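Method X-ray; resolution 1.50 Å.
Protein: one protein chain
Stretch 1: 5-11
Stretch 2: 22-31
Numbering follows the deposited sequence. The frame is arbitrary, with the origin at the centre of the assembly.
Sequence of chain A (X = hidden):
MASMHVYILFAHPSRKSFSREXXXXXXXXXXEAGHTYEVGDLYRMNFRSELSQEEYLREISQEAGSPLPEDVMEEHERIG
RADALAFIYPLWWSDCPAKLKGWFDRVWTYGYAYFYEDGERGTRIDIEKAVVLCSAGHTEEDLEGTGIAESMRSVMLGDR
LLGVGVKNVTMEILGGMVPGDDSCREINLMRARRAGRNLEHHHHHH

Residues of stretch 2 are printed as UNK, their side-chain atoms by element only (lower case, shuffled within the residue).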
# COMPACT_ATOMS: atom_id res chain seq x y z
N HIS A 5 -21.01 11.42 -13.59
CA HIS A 5 -19.79 12.17 -13.35
C HIS A 5 -18.80 11.32 -12.57
O HIS A 5 -19.16 10.71 -11.56
CB HIS A 5 -20.07 13.47 -12.60
CG HIS A 5 -18.84 14.26 -12.31
ND1 HIS A 5 -18.19 15.00 -13.28
CD2 HIS A 5 -18.11 14.41 -11.18
CE1 HIS A 5 -17.13 15.58 -12.75
NE2 HIS A 5 -17.06 15.24 -11.47
N VAL A 6 -17.56 11.26 -13.05
CA VAL A 6 -16.54 10.44 -12.42
C VAL A 6 -15.45 11.29 -11.80
O VAL A 6 -14.92 12.17 -12.47
CB VAL A 6 -15.87 9.51 -13.44
CG1 VAL A 6 -15.03 8.46 -12.72
CG2 VAL A 6 -16.92 8.84 -14.31
N TYR A 7 -15.11 11.03 -10.55
CA TYR A 7 -13.90 11.62 -9.98
C TYR A 7 -12.79 10.58 -10.09
O TYR A 7 -12.89 9.47 -9.54
CB TYR A 7 -14.10 12.11 -8.53
CG TYR A 7 -12.85 12.75 -7.93
CD1 TYR A 7 -12.13 13.72 -8.63
CD2 TYR A 7 -12.39 12.38 -6.67
CE1 TYR A 7 -10.99 14.31 -8.09
CE2 TYR A 7 -11.25 12.96 -6.12
CZ TYR A 7 -10.55 13.92 -6.83
OH TYR A 7 -9.41 14.50 -6.31
N ILE A 8 -11.75 10.95 -10.83
CA ILE A 8 -10.68 10.04 -11.20
C ILE A 8 -9.42 10.37 -10.43
O ILE A 8 -8.83 11.44 -10.61
CB ILE A 8 -10.37 10.13 -12.71
CG1 ILE A 8 -11.63 9.89 -13.56
CG2 ILE A 8 -9.27 9.14 -13.07
CD1 ILE A 8 -11.43 10.22 -15.03
N LEU A 9 -9.01 9.44 -9.57
CA LEU A 9 -7.76 9.59 -8.84
C LEU A 9 -6.65 9.00 -9.69
O LEU A 9 -6.68 7.83 -10.05
CB LEU A 9 -7.82 8.86 -7.49
CG LEU A 9 -8.66 9.47 -6.36
CD1 LEU A 9 -8.27 10.94 -6.16
CD2 LEU A 9 -10.17 9.32 -6.61
N PHE A 10 -5.66 9.83 -10.00
CA PHE A 10 -4.55 9.41 -10.85
C PHE A 10 -3.26 9.53 -10.05
O PHE A 10 -2.95 10.59 -9.51
CB PHE A 10 -4.50 10.28 -12.10
CG PHE A 10 -3.34 9.97 -13.00
CD1 PHE A 10 -3.39 8.89 -13.86
CD2 PHE A 10 -2.21 10.76 -12.99
CE1 PHE A 10 -2.32 8.60 -14.70
CE2 PHE A 10 -1.14 10.47 -13.81
CZ PHE A 10 -1.19 9.40 -14.67
N ALA A 11 -2.51 8.44 -10.00
CA ALA A 11 -1.30 8.38 -9.19
C ALA A 11 -0.07 7.94 -9.98
O ALA A 11 0.16 6.75 -10.14
CB ALA A 11 -1.53 7.42 -8.01
N UNK A 22 -3.35 5.51 -20.23
CA UNK A 22 -4.52 4.82 -19.70
C UNK A 22 -5.58 5.83 -19.29
O UNK A 22 -6.77 5.65 -19.59
c UNK A 22 -4.14 3.89 -18.53
c UNK A 22 -3.33 2.72 -19.06
c UNK A 22 -5.39 3.40 -17.79
N UNK A 23 -5.15 6.90 -18.62
CA UNK A 23 -6.07 7.98 -18.26
C UNK A 23 -6.71 8.58 -19.51
O UNK A 23 -7.92 8.79 -19.55
c UNK A 23 -7.29 10.02 -16.22
c UNK A 23 -5.20 11.37 -16.47
c UNK A 23 -6.11 10.34 -17.12
c UNK A 23 -5.34 9.07 -17.47
N UNK A 24 -5.90 8.83 -20.53
CA UNK A 24 -6.40 9.41 -21.77
C UNK A 24 -7.41 8.48 -22.43
O UNK A 24 -8.44 8.94 -22.93
c UNK A 24 -5.70 10.29 -24.06
o UNK A 24 -5.89 12.41 -22.96
c UNK A 24 -6.26 11.70 -23.92
c UNK A 24 -5.25 9.70 -22.73
o UNK A 24 -7.08 12.09 -24.80
N UNK A 25 -7.12 7.18 -22.43
CA UNK A 25 -8.01 6.22 -23.07
C UNK A 25 -9.34 6.13 -22.32
O UNK A 25 -10.42 6.14 -22.91
c UNK A 25 -7.35 4.85 -23.18
N UNK A 26 -9.25 6.07 -20.99
CA UNK A 26 -10.43 6.02 -20.13
C UNK A 26 -11.31 7.26 -20.31
O UNK A 26 -12.53 7.15 -20.46
c UNK A 26 -11.15 5.73 -17.70
c UNK A 26 -11.37 6.70 -16.74
c UNK A 26 -10.00 5.86 -18.67
c UNK A 26 -12.42 6.59 -15.83
c UNK A 26 -13.04 4.50 -16.83
c UNK A 26 -13.25 5.48 -15.88
c UNK A 26 -11.99 4.62 -17.73
N UNK A 27 -10.71 8.44 -20.31
CA UNK A 27 -11.48 9.66 -20.50
C UNK A 27 -12.14 9.73 -21.88
O UNK A 27 -13.24 10.25 -22.02
c UNK A 27 -10.66 10.93 -20.21
c UNK A 27 -10.23 10.97 -18.75
o UNK A 27 -9.50 10.96 -21.05
N UNK A 28 -11.46 9.21 -22.90
CA UNK A 28 -12.03 9.14 -24.24
C UNK A 28 -13.31 8.30 -24.24
O UNK A 28 -14.31 8.70 -24.83
o UNK A 28 -10.67 8.04 -28.88
c UNK A 28 -11.01 8.57 -25.24
c UNK A 28 -10.39 8.11 -27.66
c UNK A 28 -11.46 8.61 -26.69
o UNK A 28 -9.26 7.79 -27.20
N UNK A 29 -13.26 7.15 -23.57
CA UNK A 29 -14.44 6.32 -23.44
C UNK A 29 -15.56 7.00 -22.67
O UNK A 29 -16.72 6.93 -23.07
N UNK A 30 -15.22 7.65 -21.56
CA UNK A 30 -16.21 8.40 -20.79
C UNK A 30 -16.91 9.44 -21.67
O UNK A 30 -18.14 9.54 -21.69
c UNK A 30 -15.12 8.24 -18.43
c UNK A 30 -16.29 7.41 -17.87
c UNK A 30 -14.52 9.12 -17.34
c UNK A 30 -15.56 9.11 -19.60
N UNK A 31 -16.13 10.21 -22.42
CA UNK A 31 -16.71 11.25 -23.27
C UNK A 31 -17.56 10.64 -24.38
O UNK A 31 -18.62 11.18 -24.71
o UNK A 31 -14.95 12.84 -22.82
c UNK A 31 -15.62 12.14 -23.86

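Position 22 carries three carbons, the first bearing the other two. This branching at CB identifies Val22, an apolar residue suited to its buried place; its side chain points sideways, and Val22 CB comes no closer to the strand than 6.3 Å, to Phe10 CE1. Position 23 has four carbons, forked at the second. One terminal carbon lies 3.8 Å from Ile8 CG2; the other lies over one face of the Phe10 ring, 4.3 Å from its centroid and 21° off the normal. Leucine fits: its forked end lets Leu23 CD1 meet Ile8 CG2 while CD2 makes a CH-pi contact with Phe10.

At position 24 three carbons end in two oxygens, a carboxylate, hence Glu24. It is exposed and out of reach of the strand, as suits a charge. Position 25 has a single carbon: Ala25, small and buried where the strand does not reach.

Position 26 shows one carbon followed by a ring of six carbons, with no oxygen attached, so it is Phe26. A wholly apolar ring suits this buried site, where its edge meets the strand: Phe26 CE2 approaches Ile8 CD1 at 3.8 Å and Val6 CG1 at 4.5 Å, both near the ring plane.

Position 27 has one carbon bearing an oxygen and a carbon, the pattern of Thr27. Thr27 CG2 touches Ile8 CD1 at 4.0 Å, whereas Thr27 OG1 lies 3.1 Å from Leu23 O and 3.0 Å from Glu24 O, so the hydroxyl finds polar company on its own helix while the methyl serves the apolar contact.

Position 28 repeats the three carbons and carboxylate of Glu28, extended and exposed. Position 29 has no side-chain atom and is Gly29, buried. Position 30 again has four carbons forked at the second, a terminal one 3.9 Å from Val6 CG2 and 4.0 Å from Ile8 CD1. This is Leu30, buried, its apolar CD1 reaching both strand residues. Position 31, one carbon and one oxygen, is Ser31, small and polar as suits exposure, with Ser31 OG 3.2 Å from Thr27 O.

The contact is wholly apolar, with no hydrogen bond across it. Strand and helix run nearly antiparallel, at 171°, so Phe10 sits near Leu23 and Val6 near Leu30. Alternation turns Val6, Ile8 and Phe10 toward the helix; spacings of three and four bring Leu23, Phe26 and Leu30 toward the strand. Ile8 lies at the centre, touching Leu23, Phe26, Thr27 and Leu30, and the contact buries 296 Å².

Stretch 2 22-31: VLEAFTEGLS
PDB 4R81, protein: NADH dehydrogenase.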